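Local atomic coordinates of dehydratase, IlvD/Edd family (Caulobacter crescentus, PDB entry 5OYN), a protein that catalyses the dehydration of D-xylonate to 2-dehydro-3-deoxy-D-arabinonate in D-xylose degradation, and also dehydrates D-gluconate, using a [2Fe-2S] cluster and magnesium. Residues S20-W23 with F24-D28; M246-K249 with T250-I254; T362-E365 with N366-R370; S373-V377 with I378-H382; T561-P564 with W565-I568. All coordinates share one frame; numbering follows the deposited sequence.

All five contacts are local, each within one continuous run of chain. Contacts 1 and 5 are mostly buried, and both touch the second subunit. Contacts 2, 3 and 4 are partly buried; of these, contact 3 is touched by no other chain. Contact 2 lies inside the long helix 241-259. Contacts 3 and 5 sit at helix starts, each with its own threonine N-cap, whereas contact 1 spans the end of a short helix. Contact 4 is a loop without regular structure, held by an Asx turn and an arginine. Contacts 3 and 4 are close in sequence, with centres about 18 Å apart, and both pack on helix 337-347.

Contact 1. Residues S20-W23 with F24-D28; sequences SRDW and FDNPD
The F24 ring has W23 CB over one face. W23 CB lies 4.3 Å from the centroid of the F24 ring and 27° off the ring normal, a CH-pi contact between sequence neighbours. S20 O approaches the same ring obliquely. Beyond CB the W23 indole turns to other partners: it meets the ring of Y36, and R105 of the second subunit makes a cation-pi contact with it. W23 NE1 donates to C103 O of that subunit.

Two more flat groups meet at D22 and N26. Their side chains run side by side, with carboxylate and amide planes 89° apart. Both have CG anti to the backbone N (D22 chi1 -170°), which points the two the same way, one turn apart. D22 OD1 is 2.8 Å from N26 ND2. Each has a further partner: D22 OD2 forms a salt bridge with R105 of the second subunit, and N26 OD1 accepts from H29 N.

The hydrogen bonds between the two segments are backbone ones. S20 O accepts from F24 N at 3.2 Å and, within 20-23, from W23 N at 2.7 Å. R21 O accepts from D25 N at 2.8 Å. D25 is the first residue to leave helical geometry, and its OD2 pairs with R17. The arrangement is a short helical turn, 21-24, ending at a subunit interface and leading by a loop into helix 30-39.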
# COMPACT_ATOMS: atom_id res chain seq x y z
N SER A 20 -21.69 -15.33 -10.65
CA SER A 20 -21.38 -15.13 -9.23
C SER A 20 -22.55 -15.57 -8.36
O SER A 20 -22.35 -16.25 -7.35
CB SER A 20 -21.02 -13.67 -8.96
OG SER A 20 -21.83 -12.76 -9.70
N ARG A 21 -23.78 -15.23 -8.77
CA ARG A 21 -24.96 -15.59 -7.99
C ARG A 21 -25.07 -17.09 -7.75
O ARG A 21 -25.74 -17.49 -6.80
CB ARG A 21 -26.23 -15.08 -8.67
CG ARG A 21 -26.26 -13.56 -8.87
CD ARG A 21 -26.29 -12.82 -7.53
NE ARG A 21 -25.09 -11.99 -7.31
CZ ARG A 21 -24.84 -11.31 -6.19
NH1 ARG A 21 -25.71 -11.33 -5.19
NH2 ARG A 21 -23.73 -10.58 -6.09
N ASP A 22 -24.43 -17.93 -8.55
CA ASP A 22 -24.49 -19.35 -8.25
C ASP A 22 -23.68 -19.72 -7.01
O ASP A 22 -23.87 -20.81 -6.46
CB ASP A 22 -24.03 -20.18 -9.44
CG ASP A 22 -24.31 -21.67 -9.24
OD1 ASP A 22 -25.50 -22.07 -9.24
OD2 ASP A 22 -23.33 -22.43 -9.05
N TRP A 23 -22.77 -18.85 -6.57
CA TRP A 23 -22.07 -19.04 -5.31
C TRP A 23 -22.80 -18.37 -4.16
O TRP A 23 -23.00 -18.97 -3.10
CB TRP A 23 -20.65 -18.48 -5.39
CG TRP A 23 -19.60 -19.33 -6.03
CD1 TRP A 23 -18.62 -20.03 -5.39
CD2 TRP A 23 -19.38 -19.52 -7.43
NE1 TRP A 23 -17.81 -20.66 -6.31
CE2 TRP A 23 -18.26 -20.36 -7.57
CE3 TRP A 23 -20.02 -19.06 -8.58
CZ2 TRP A 23 -17.77 -20.76 -8.81
CZ3 TRP A 23 -19.53 -19.46 -9.83
CH2 TRP A 23 -18.42 -20.30 -9.92
N PHE A 24 -23.22 -17.12 -4.37
CA PHE A 24 -23.66 -16.24 -3.30
C PHE A 24 -25.17 -16.20 -3.12
O PHE A 24 -25.64 -15.66 -2.11
CB PHE A 24 -23.13 -14.82 -3.56
CG PHE A 24 -21.63 -14.72 -3.58
CD1 PHE A 24 -20.85 -15.61 -2.84
CD2 PHE A 24 -20.99 -13.75 -4.34
CE1 PHE A 24 -19.47 -15.52 -2.86
CE2 PHE A 24 -19.60 -13.66 -4.37
CZ PHE A 24 -18.84 -14.55 -3.63
N ASP A 25 -25.94 -16.75 -4.06
CA ASP A 25 -27.39 -16.83 -3.92
C ASP A 25 -27.89 -18.09 -4.62
O ASP A 25 -28.80 -18.05 -5.45
CB ASP A 25 -28.06 -15.56 -4.46
CG ASP A 25 -29.56 -15.56 -4.23
OD1 ASP A 25 -29.99 -15.74 -3.07
OD2 ASP A 25 -30.30 -15.37 -5.22
N ASN A 26 -27.29 -19.23 -4.29
CA ASN A 26 -27.65 -20.49 -4.94
C ASN A 26 -29.03 -20.94 -4.48
O ASN A 26 -29.28 -21.02 -3.27
CB ASN A 26 -26.61 -21.57 -4.64
CG ASN A 26 -26.83 -22.82 -5.46
OD1 ASN A 26 -27.16 -23.87 -4.92
ND2 ASN A 26 -26.64 -22.71 -6.77
N PRO A 27 -29.95 -21.24 -5.41
CA PRO A 27 -31.32 -21.63 -5.03
C PRO A 27 -31.38 -22.94 -4.24
O PRO A 27 -31.98 -23.00 -3.17
CB PRO A 27 -32.04 -21.76 -6.37
CG PRO A 27 -30.94 -21.92 -7.40
CD PRO A 27 -29.77 -21.17 -6.88
N ASP A 28 -30.74 -23.98 -4.78
CA ASP A 28 -30.86 -25.31 -4.19
C ASP A 28 -30.14 -25.41 -2.84
O ASP A 28 -30.75 -25.74 -1.82
CB ASP A 28 -30.31 -26.35 -5.17
CG ASP A 28 -30.72 -26.07 -6.59
OD1 ASP A 28 -29.91 -26.31 -7.51
OD2 ASP A 28 -31.87 -25.60 -6.79

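Contact 2. Residues M246-K249 with T250-I254; sequences MAYK and TGQRI
T250 bonds back to M246 twice. T250 N and T250 OG1 both donate to M246 O, each at 2.9 Å, and they reach it from opposite faces of the carbonyl plane. The hydroxyl comes from above that plane, 37° out of it. T250 OG1 is anti to the carbonyl carbon (chi1 -60°), which puts it beside its own backbone N and over the preceding turn. The M246 chain bends at chi2 and chi3, and its SD comes within 4.1 Å of T250 OG1.

One turn on, Y248 and Q252 cross. Q252 OE1 lies 3.6 Å from Y248 CE2, oblique to the ring, and the ring and amide planes are 50° apart. K249 also runs alongside Q252, with K249 CG 4.0 Å from Q252 OE1.

This is the regular i to i+4 pattern of an alpha helix, here within helix 241-259. Q252 N donates to Y248 O at 3.0 Å. R253 N donates to K249 O, and G251 N to A247 O with a weak second bond to Y248 O.

The polar ends find partners further out: Y248 OH bonds to D86 OD2, Q252 NE2 to E48 OE2 of the third subunit, and R253 NE to V358 O. Towards the interior, A247 and T250 pack on L158 of strand 155-159, and A247 and Y248 touch R79 of helix 73-87, while T46 of the third subunit packs on Y248 and K249.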
# COMPACT_ATOMS: atom_id res chain seq x y z
N MET A 246 -6.92 6.48 -17.66
CA MET A 246 -7.37 5.39 -18.50
C MET A 246 -7.71 4.17 -17.65
O MET A 246 -8.67 3.45 -17.94
CB MET A 246 -6.30 5.05 -19.53
CG MET A 246 -6.57 3.77 -20.28
SD MET A 246 -7.89 4.00 -21.50
CE MET A 246 -7.27 5.36 -22.48
N ALA A 247 -6.95 3.94 -16.58
CA ALA A 247 -7.23 2.79 -15.74
C ALA A 247 -8.59 2.93 -15.07
O ALA A 247 -9.33 1.95 -14.95
CB ALA A 247 -6.12 2.61 -14.70
N TYR A 248 -8.95 4.15 -14.67
CA TYR A 248 -10.27 4.41 -14.12
C TYR A 248 -11.36 4.11 -15.14
O TYR A 248 -12.30 3.35 -14.87
CB TYR A 248 -10.36 5.85 -13.64
CG TYR A 248 -11.71 6.26 -13.12
CD1 TYR A 248 -12.14 5.91 -11.83
CD2 TYR A 248 -12.56 7.03 -13.90
CE1 TYR A 248 -13.38 6.30 -11.34
CE2 TYR A 248 -13.80 7.42 -13.42
CZ TYR A 248 -14.20 7.05 -12.15
OH TYR A 248 -15.44 7.45 -11.71
N LYS A 249 -11.26 4.72 -16.34
CA LYS A 249 -12.31 4.53 -17.34
C LYS A 249 -12.43 3.07 -17.75
O LYS A 249 -13.54 2.60 -18.02
CB LYS A 249 -12.05 5.44 -18.53
CG LYS A 249 -12.58 6.85 -18.26
CD LYS A 249 -11.72 7.92 -18.92
CE LYS A 249 -12.10 9.32 -18.44
NZ LYS A 249 -11.01 10.37 -18.60
N THR A 250 -11.33 2.33 -17.76
CA THR A 250 -11.42 0.91 -18.02
C THR A 250 -12.21 0.20 -16.93
O THR A 250 -12.97 -0.74 -17.21
CB THR A 250 -10.03 0.30 -18.17
OG1 THR A 250 -9.35 0.94 -19.26
CG2 THR A 250 -10.13 -1.18 -18.44
N GLY A 251 -12.08 0.65 -15.69
CA GLY A 251 -12.84 0.03 -14.62
C GLY A 251 -14.33 0.32 -14.73
O GLY A 251 -15.16 -0.56 -14.50
N GLN A 252 -14.68 1.55 -15.10
CA GLN A 252 -16.06 1.87 -15.45
C GLN A 252 -16.57 1.00 -16.58
O GLN A 252 -17.67 0.43 -16.50
CB GLN A 252 -16.15 3.34 -15.84
CG GLN A 252 -16.64 4.21 -14.74
CD GLN A 252 -16.54 5.66 -15.11
OE1 GLN A 252 -15.82 6.02 -16.03
NE2 GLN A 252 -17.29 6.50 -14.40
N ARG A 253 -15.79 0.87 -17.65
CA ARG A 253 -16.30 0.20 -18.84
C ARG A 253 -16.54 -1.28 -18.61
O ARG A 253 -17.40 -1.87 -19.26
CB ARG A 253 -15.34 0.41 -20.00
CG ARG A 253 -15.83 -0.15 -21.30
CD ARG A 253 -17.22 0.37 -21.61
NE ARG A 253 -17.79 -0.30 -22.77
CZ ARG A 253 -19.02 -0.11 -23.22
NH1 ARG A 253 -19.83 0.74 -22.60
NH2 ARG A 253 -19.45 -0.76 -24.30
N ILE A 254 -15.79 -1.92 -17.71
CA ILE A 254 -15.87 -3.37 -17.64
C ILE A 254 -17.17 -3.80 -17.00
O ILE A 254 -17.66 -4.90 -17.26
CB ILE A 254 -14.65 -3.97 -16.91
CG1 ILE A 254 -14.59 -5.50 -17.07
CG2 ILE A 254 -14.66 -3.61 -15.43
CD1 ILE A 254 -14.91 -6.03 -18.44

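Contact 3. Residues T362-E365 with N366-R370; sequences TMSE and NLQGR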
# COMPACT_ATOMS: atom_id res chain seq x y z
N THR A 362 -18.09 1.12 -33.04
CA THR A 362 -17.35 0.34 -34.03
C THR A 362 -15.96 0.94 -34.21
O THR A 362 -15.74 2.11 -33.90
CB THR A 362 -18.09 0.27 -35.37
OG1 THR A 362 -18.29 1.60 -35.89
CG2 THR A 362 -19.43 -0.39 -35.20
N MET A 363 -15.03 0.11 -34.69
CA MET A 363 -13.68 0.60 -34.93
C MET A 363 -13.70 1.94 -35.64
O MET A 363 -13.16 2.93 -35.14
CB MET A 363 -12.86 -0.42 -35.73
CG MET A 363 -11.35 -0.13 -35.71
SD MET A 363 -10.55 -0.31 -34.08
CE MET A 363 -10.03 1.36 -33.85
N SER A 364 -14.39 2.01 -36.79
CA SER A 364 -14.49 3.27 -37.52
C SER A 364 -15.02 4.40 -36.64
O SER A 364 -14.50 5.52 -36.66
CB SER A 364 -15.38 3.11 -38.75
OG SER A 364 -15.91 4.37 -39.14
N GLU A 365 -16.08 4.13 -35.88
CA GLU A 365 -16.64 5.16 -35.01
C GLU A 365 -15.60 5.62 -33.99
O GLU A 365 -15.49 6.82 -33.71
CB GLU A 365 -17.90 4.64 -34.31
CG GLU A 365 -19.17 4.72 -35.17
CD GLU A 365 -20.37 3.96 -34.57
OE1 GLU A 365 -20.18 2.90 -33.94
OE2 GLU A 365 -21.52 4.44 -34.74
N ASN A 366 -14.80 4.68 -33.46
CA ASN A 366 -13.75 5.03 -32.50
C ASN A 366 -12.71 5.94 -33.13
O ASN A 366 -12.16 6.83 -32.46
CB ASN A 366 -13.05 3.77 -31.97
CG ASN A 366 -13.95 2.94 -31.09
OD1 ASN A 366 -14.92 3.46 -30.54
ND2 ASN A 366 -13.65 1.65 -30.96
N LEU A 367 -12.43 5.74 -34.42
CA LEU A 367 -11.29 6.36 -35.07
C LEU A 367 -11.57 7.76 -35.60
O LEU A 367 -10.63 8.43 -36.04
CB LEU A 367 -10.81 5.47 -36.22
CG LEU A 367 -10.10 4.24 -35.68
CD1 LEU A 367 -9.67 3.30 -36.77
CD2 LEU A 367 -8.92 4.71 -34.90
N GLN A 368 -12.82 8.22 -35.57
CA GLN A 368 -13.11 9.56 -36.05
C GLN A 368 -12.38 10.59 -35.22
O GLN A 368 -12.48 10.60 -33.98
CB GLN A 368 -14.62 9.81 -36.02
CG GLN A 368 -15.39 8.91 -36.98
CD GLN A 368 -14.75 8.86 -38.37
OE1 GLN A 368 -14.34 7.78 -38.85
NE2 GLN A 368 -14.65 10.02 -39.02
N GLY A 369 -11.61 11.44 -35.89
CA GLY A 369 -10.86 12.48 -35.23
C GLY A 369 -9.43 12.11 -34.91
O GLY A 369 -8.66 12.99 -34.51
N ARG A 370 -9.04 10.86 -35.12
CA ARG A 370 -7.75 10.36 -34.66
C ARG A 370 -6.61 10.60 -35.65
O ARG A 370 -5.59 9.92 -35.56
CB ARG A 370 -7.84 8.87 -34.35
CG ARG A 370 -8.68 8.51 -33.12
CD ARG A 370 -8.63 9.58 -32.06
NE ARG A 370 -9.41 9.18 -30.89
CZ ARG A 370 -8.90 8.98 -29.68
NH1 ARG A 370 -7.60 9.13 -29.45
NH2 ARG A 370 -9.70 8.60 -28.69
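T362 O accepts from N366 N at 2.8 Å, the shortest hydrogen bond between 362-365 and 366-370. T362 is also the N-cap of the short helix 363-367. Its OG1 accepts a weak bond from E365 N at 3.4 Å. In return E365 OE1 is gripped twice: T362 N reaches it at 2.9 Å on the anti lone pair, and T362 OG1 at 3.0 Å from above the carboxylate plane. T362 and E365 thus form a capping box. With CG beside its own backbone N (chi1 -81°), the E365 chain runs extended towards T362 at the start of the helix.

The apolar side is M363 with L367. The M363 chain bends twice and brings its methyl against the branched end of L367, with M363 CE 3.4 Å from L367 CG. L367 N also donates to M363 O at 3.0 Å.

S364 O receives weak bonds from L367 N and Q368 N as the helix runs out. A type II beta turn from L367 to R370 follows, closed by R370 N to L367 O at 3.0 Å.

N366 is held from outside, its ND2 by T357 OG1 and its OD1 by T359 OG1. M363 and L367 pack on L342 of helix 337-347, and S364 on L346. Backbone bonds to V355 and G353 tie the helix start to the preceding loop.

Contact 4. Residues S373-V377 with I378-H382; sequences SDREV and IFPYH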
# COMPACT_ATOMS: atom_id res chain seq x y z
N SER A 373 -1.07 14.11 -34.95
CA SER A 373 -0.71 15.50 -34.72
C SER A 373 0.78 15.75 -34.92
O SER A 373 1.21 16.91 -34.84
CB SER A 373 -1.11 15.92 -33.31
OG SER A 373 -0.90 14.86 -32.38
N ASP A 374 1.57 14.71 -35.17
CA ASP A 374 3.02 14.85 -35.36
C ASP A 374 3.42 14.07 -36.61
O ASP A 374 3.69 12.87 -36.54
CB ASP A 374 3.76 14.37 -34.13
CG ASP A 374 5.14 14.98 -34.01
OD1 ASP A 374 5.71 15.37 -35.05
OD2 ASP A 374 5.66 15.08 -32.86
N ARG A 375 3.49 14.76 -37.75
CA ARG A 375 3.88 14.04 -38.95
C ARG A 375 5.37 13.69 -38.98
O ARG A 375 5.80 13.01 -39.92
CB ARG A 375 3.48 14.84 -40.19
CG ARG A 375 1.97 14.84 -40.50
CD ARG A 375 1.49 13.50 -41.07
NE ARG A 375 0.03 13.46 -41.27
CZ ARG A 375 -0.69 12.34 -41.39
NH1 ARG A 375 -0.10 11.15 -41.33
NH2 ARG A 375 -2.00 12.41 -41.55
N GLU A 376 6.14 14.12 -37.98
CA GLU A 376 7.53 13.66 -37.81
C GLU A 376 7.58 12.23 -37.31
O GLU A 376 8.62 11.56 -37.42
CB GLU A 376 8.28 14.58 -36.83
CG GLU A 376 9.34 15.54 -37.42
CD GLU A 376 9.82 16.64 -36.42
OE1 GLU A 376 9.70 16.47 -35.18
OE2 GLU A 376 10.32 17.69 -36.89
N VAL A 377 6.47 11.75 -36.75
CA VAL A 377 6.44 10.52 -35.97
C VAL A 377 5.54 9.49 -36.61
O VAL A 377 5.90 8.31 -36.73
CB VAL A 377 6.00 10.80 -34.51
CG1 VAL A 377 6.07 9.54 -33.66
CG2 VAL A 377 6.81 11.92 -33.92
N ILE A 378 4.35 9.90 -37.02
CA ILE A 378 3.42 9.04 -37.74
C ILE A 378 3.26 9.61 -39.14
O ILE A 378 2.59 10.63 -39.35
CB ILE A 378 2.08 8.93 -37.01
CG1 ILE A 378 2.32 8.28 -35.65
CG2 ILE A 378 1.10 8.15 -37.87
CD1 ILE A 378 1.10 8.25 -34.75
N PHE A 379 3.90 8.96 -40.11
CA PHE A 379 3.93 9.45 -41.48
C PHE A 379 2.60 9.22 -42.19
O PHE A 379 1.83 8.31 -41.83
CB PHE A 379 5.05 8.78 -42.25
CG PHE A 379 6.39 9.39 -42.00
CD1 PHE A 379 6.72 9.90 -40.74
CD2 PHE A 379 7.34 9.46 -43.00
CE1 PHE A 379 7.96 10.47 -40.50
CE2 PHE A 379 8.57 10.03 -42.78
CZ PHE A 379 8.88 10.53 -41.52
N PRO A 380 2.29 10.04 -43.20
CA PRO A 380 1.09 9.79 -44.01
C PRO A 380 1.28 8.55 -44.86
O PRO A 380 2.38 8.25 -45.31
CB PRO A 380 0.96 11.06 -44.86
CG PRO A 380 2.34 11.62 -44.93
CD PRO A 380 3.04 11.22 -43.66
N TYR A 381 0.18 7.81 -45.03
CA TYR A 381 0.21 6.55 -45.76
C TYR A 381 0.88 6.69 -47.12
O TYR A 381 1.68 5.83 -47.52
CB TYR A 381 -1.21 6.03 -45.92
CG TYR A 381 -1.31 4.58 -46.36
CD1 TYR A 381 -1.08 4.22 -47.69
CD2 TYR A 381 -1.65 3.59 -45.46
CE1 TYR A 381 -1.17 2.90 -48.09
CE2 TYR A 381 -1.74 2.27 -45.86
CZ TYR A 381 -1.51 1.93 -47.17
OH TYR A 381 -1.61 0.61 -47.56
N HIS A 382 0.58 7.76 -47.85
CA HIS A 382 1.06 7.85 -49.23
C HIS A 382 2.48 8.37 -49.34
O HIS A 382 3.17 8.03 -50.31
CB HIS A 382 0.11 8.69 -50.07
CG HIS A 382 -1.14 7.95 -50.43
ND1 HIS A 382 -1.11 6.64 -50.88
CD2 HIS A 382 -2.45 8.28 -50.33
CE1 HIS A 382 -2.35 6.22 -51.09
NE2 HIS A 382 -3.18 7.20 -50.76
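R375 and I378 meet through the arginine's NH1. R375 NH1 makes a weak hydrogen bond to I378 O at 3.4 Å; I378 O lies oblique to the guanidinium. The guanidinium goes on to P380, whose CB lies over one face, 3.7 Å from R375 NH1. F379 O lies at the guanidinium edge, in its plane. R375 CG is anti to the carbonyl carbon, and the chain bends at chi2 (-74°), which turns the head along the following residues rather than out from the turn.

I378 is tied by its backbone as well. I378 N donates to D374 O at 3.1 Å. The same carbonyl takes V377 N at 3.0 Å. D374 OD1 accepts from E376 N at 3.2 Å, an Asx turn that starts the bend. The F379 ring presents its edge to E376 O, which lies in the ring plane and 3.3 Å from F379 CE1.

I378 packs on A340 of helix 337-347 and on A335 at the end of helix 329-335, and V377 packs on R331 and A335. The charged ends have partners outside: R375 NH1 pairs with E344 and R375 NH2 with E371, D374 OD2 and E376 OE1 both reach R331, and N170 of the fourth subunit donates to D374 OD2. In a loop without helix or strand, shape therefore appears to rest largely on polar bonds, with I378 and V377 supplying the apolar packing: the two acidic side chains share one arginine, and R375 pairs with two glutamates.

Contact 5. Residues T561-P564 with W565-I568; sequences TMTP and WQEI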
# COMPACT_ATOMS: atom_id res chain seq x y z
N THR A 561 15.20 -32.42 -21.19
CA THR A 561 14.19 -31.73 -20.39
C THR A 561 14.68 -31.55 -18.96
O THR A 561 15.34 -32.43 -18.40
CB THR A 561 12.89 -32.52 -20.44
OG1 THR A 561 12.43 -32.58 -21.80
CG2 THR A 561 11.81 -31.89 -19.54
N MET A 562 14.38 -30.38 -18.37
CA MET A 562 14.95 -29.99 -17.08
C MET A 562 13.94 -29.81 -15.96
O MET A 562 14.28 -30.07 -14.81
CB MET A 562 15.73 -28.67 -17.23
CG MET A 562 16.94 -28.78 -18.14
SD MET A 562 18.13 -30.03 -17.60
CE MET A 562 19.11 -30.24 -19.11
N THR A 563 12.72 -29.38 -16.26
CA THR A 563 11.73 -29.07 -15.23
C THR A 563 10.42 -29.77 -15.55
O THR A 563 10.12 -30.04 -16.71
CB THR A 563 11.46 -27.56 -15.13
OG1 THR A 563 10.73 -27.14 -16.29
CG2 THR A 563 12.75 -26.76 -15.01
N PRO A 564 9.61 -30.06 -14.53
CA PRO A 564 8.26 -30.59 -14.81
C PRO A 564 7.51 -29.84 -15.89
O PRO A 564 6.87 -30.47 -16.73
CB PRO A 564 7.56 -30.48 -13.44
CG PRO A 564 8.67 -30.61 -12.44
CD PRO A 564 9.93 -30.06 -13.09
N TRP A 565 7.57 -28.50 -15.92
CA TRP A 565 6.76 -27.80 -16.91
C TRP A 565 7.34 -27.99 -18.31
O TRP A 565 6.59 -28.02 -19.29
CB TRP A 565 6.64 -26.32 -16.56
CG TRP A 565 5.99 -25.52 -17.62
CD1 TRP A 565 6.57 -24.52 -18.35
CD2 TRP A 565 4.66 -25.66 -18.12
NE1 TRP A 565 5.67 -24.02 -19.27
CE2 TRP A 565 4.49 -24.70 -19.15
CE3 TRP A 565 3.59 -26.51 -17.81
CZ2 TRP A 565 3.29 -24.57 -19.87
CZ3 TRP A 565 2.39 -26.36 -18.52
CH2 TRP A 565 2.26 -25.40 -19.53
N GLN A 566 8.66 -28.16 -18.42
CA GLN A 566 9.25 -28.35 -19.74
C GLN A 566 8.82 -29.69 -20.35
O GLN A 566 8.59 -29.77 -21.56
CB GLN A 566 10.77 -28.27 -19.64
CG GLN A 566 11.29 -26.86 -19.45
CD GLN A 566 12.79 -26.83 -19.25
OE1 GLN A 566 13.48 -27.78 -19.63
NE2 GLN A 566 13.30 -25.76 -18.66
N GLU A 567 8.69 -30.73 -19.52
CA GLU A 567 8.16 -32.00 -20.02
C GLU A 567 6.76 -31.82 -20.59
O GLU A 567 6.47 -32.27 -21.71
CB GLU A 567 8.15 -33.05 -18.91
CG GLU A 567 7.33 -34.28 -19.28
CD GLU A 567 7.91 -35.58 -18.75
OE1 GLU A 567 7.22 -36.63 -18.86
OE2 GLU A 567 9.05 -35.56 -18.23
N ILE A 568 5.88 -31.14 -19.85
CA ILE A 568 4.54 -30.88 -20.37
C ILE A 568 4.62 -30.03 -21.63
O ILE A 568 3.98 -30.34 -22.64
CB ILE A 568 3.66 -30.19 -19.32
CG1 ILE A 568 3.35 -31.16 -18.18
CG2 ILE A 568 2.40 -29.65 -19.97
CD1 ILE A 568 3.25 -30.46 -16.84
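Q566 lies across T563, with Q566 CG 3.2 Å from T563 OG1. T563 is the N-cap of helix 564-572. Its OG1 accepts from Q566 N at 3.1 Å, the capping bond. That oxygen lies between the backbone N and the carbonyl carbon (chi1 71°), which turns it towards the first turn of the helix. T563 OG1 also bonds to E121 of the second subunit.

T563 O accepts from E567 N at 3.2 Å and, weakly, from Q566 N. P564 opens the helix, and P564 O takes a weak bond from I568 N at 3.3 Å.

The Q566 chain is extended beyond CG and reaches the loop before the cap. Its OE1 accepts from M562 N at 3.0 Å, with the donor 46° out of the amide carbonyl plane.

W565 packs on helix 109-125, where its NE1 donates to L110 O. E567 OE2 forms a salt bridge with K587 and a hydrogen bond with Y588, both of the second subunit, so this helix start lies at a subunit interface. T561 OG1 bonds to R570, while the other branch turns to the helix: T561 CG2 rests 3.9 Å from E567 CB.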